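Local structure of Peptide/nickel transport system substrate-binding protein (Listeria monocytogenes serotype 1/2a, 5KZT) at residues A[51-54]-A[58-61]. The protein binds peptides and probably delivers them to a membrane transporter, as an OppA-type extracellular solute-binding protein. Numbering follows the deposited sequence.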
ATOM      1  N   ALA A  51      14.199   2.531   9.932  1.00 16.65           N
ATOM      2  CA  ALA A  51      12.805   2.387  10.265  1.00 16.90           C
ATOM      3  C   ALA A  51      12.280   3.765  10.689  1.00 17.65           C
ATOM      4  O   ALA A  51      13.015   4.533  11.320  1.00 18.13           O
ATOM      5  CB  ALA A  51      12.652   1.354  11.375  1.00 17.13           C
ATOM      6  N   LEU A  52      11.031   4.088  10.332  1.00 17.77           N
ATOM      7  CA  LEU A  52      10.418   5.377  10.703  1.00 18.78           C
ATOM      8  C   LEU A  52      10.345   5.536  12.212  1.00 19.74           C
ATOM      9  O   LEU A  52       9.911   4.629  12.907  1.00 18.99           O
ATOM     10  CB  LEU A  52       9.008   5.525  10.096  1.00 19.18           C
ATOM     11  CG  LEU A  52       8.986   6.153   8.691  1.00 19.59           C
ATOM     12  CD1 LEU A  52      10.061   5.590   7.790  1.00 19.50           C
ATOM     13  CD2 LEU A  52       7.609   6.071   8.042  1.00 19.54           C
ATOM     14  N   ASP A  53      10.799   6.693  12.693  1.00 20.90           N
ATOM     15  CA  ASP A  53      10.752   7.048  14.099  1.00 22.40           C
ATOM     16  C   ASP A  53       9.413   7.707  14.468  1.00 23.55           C
ATOM     17  O   ASP A  53       8.509   7.835  13.636  1.00 22.09           O
ATOM     18  CB  ASP A  53      11.961   7.934  14.480  1.00 23.33           C
ATOM     19  CG  ASP A  53      11.883   9.359  13.917  1.00 24.01           C
ATOM     20  OD1 ASP A  53      10.816   9.786  13.431  1.00 23.75           O
ATOM     21  OD2 ASP A  53      12.916  10.059  13.975  1.00 24.78           O
ATOM     22  N   LYS A  54       9.296   8.126  15.724  1.00 24.91           N
ATOM     23  CA  LYS A  54       8.054   8.696  16.230  1.00 26.61           C
ATOM     24  C   LYS A  54       7.589   9.957  15.490  1.00 26.88           C
ATOM     25  O   LYS A  54       6.409  10.271  15.510  1.00 27.94           O
ATOM     26  CB  LYS A  54       8.173   8.989  17.735  1.00 28.69           C
ATOM     27  CG  LYS A  54       9.125  10.122  18.093  1.00 30.92           C
ATOM     28  CD  LYS A  54       8.919  10.527  19.552  1.00 33.24           C
ATOM     29  CE  LYS A  54       9.485  11.898  19.843  1.00 35.46           C
ATOM     30  NZ  LYS A  54      10.962  11.849  19.906  1.00 36.85           N
ATOM     31  N   PRO A  58      12.759   8.495   8.700  1.00 19.07           N
ATOM     32  CA  PRO A  58      13.575   7.298   8.775  1.00 18.66           C
ATOM     33  C   PRO A  58      14.788   7.504   9.658  1.00 19.08           C
ATOM     34  O   PRO A  58      15.465   8.525   9.563  1.00 19.47           O
ATOM     35  CB  PRO A  58      13.991   7.044   7.311  1.00 18.27           C
ATOM     36  CG  PRO A  58      12.965   7.778   6.508  1.00 18.09           C
ATOM     37  CD  PRO A  58      12.667   8.996   7.317  1.00 19.11           C
ATOM     38  N   ALA A  59      15.018   6.542  10.538  1.00 19.13           N
ATOM     39  CA  ALA A  59      16.137   6.555  11.472  1.00 19.67           C
ATOM     40  C   ALA A  59      16.862   5.218  11.359  1.00 19.22           C
ATOM     41  O   ALA A  59      16.247   4.180  11.077  1.00 18.28           O
ATOM     42  CB  ALA A  59      15.629   6.768  12.882  1.00 20.53           C
ATOM     43  N   ILE A  60      18.165   5.225  11.604  1.00 19.34           N
ATOM     44  CA  ILE A  60      18.920   3.991  11.522  1.00 19.40           C
ATOM     45  C   ILE A  60      18.321   2.917  12.437  1.00 19.26           C
ATOM     46  O   ILE A  60      17.885   3.208  13.554  1.00 19.44           O
ATOM     47  CB  ILE A  60      20.441   4.183  11.762  1.00 20.19           C
ATOM     48  CG1 ILE A  60      20.748   4.753  13.148  1.00 21.38           C
ATOM     49  CG2 ILE A  60      21.015   5.051  10.660  1.00 20.45           C
ATOM     50  CD1 ILE A  60      22.231   4.825  13.442  1.00 22.43           C
ATOM     51  N   ALA A  61      18.236   1.703  11.897  1.00 18.99           N
ATOM     52  CA  ALA A  61      17.699   0.530  12.588  1.00 19.30           C
ATOM     53  C   ALA A  61      18.715  -0.607  12.452  1.00 19.78           C
ATOM     54  O   ALA A  61      19.495  -0.818  13.375  1.00 21.01           O
ATOM     55  CB  ALA A  61      16.342   0.149  12.029  1.00 18.57           C
TER
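Pro58 meets Leu52 at the loop end of a two-stranded antiparallel beta hairpin, in which strands 50-52 and 58-60 form a small sheet of their own near the protein surface. The two residues make a non-hydrogen-bonded pair, a fitting place for a proline, whose nitrogen has no hydrogen to give. Their side chains lie alongside each other and point the same way, CD1 of Leu52 resting 3.9 Å from CG of Pro58. Outside the hairpin, Pro58 also packs on Asn158 and Ser159 of helix 157-161, while Leu52 touches Asn513 and Phe515, so this face of the hairpin meets two parts of the chain far off in sequence.

Ala59 follows as the hydrogen-bonded partner of Ala51, and the pair exchanges two backbone bonds. Ala59 N donates to Ala51 O over 2.9 Å, reaching it from 46° above the carbonyl plane, whereas Ala51 N meets Ala59 O within the carbonyl plane, with an N-H...O angle of 160°. On the face opposite Leu52 and Pro58, the methyl of Ala59 sits 4.2 Å from CB of Asp53. The carboxylate of Asp53 turns to the connecting loop: with CG set between the backbone N and the carbonyl carbon (chi1 72°), OD1 accepts a hydrogen bond from Ile57 N and a weak one from Asp55 N, tying the loop back to the residue that follows the first strand.

Past Ile60, the chain reaches buried Ala61, joined to Leu49 by backbone hydrogen bonding. Its methyl closes the contact, with CB 3.9 Å from CB of Ala51.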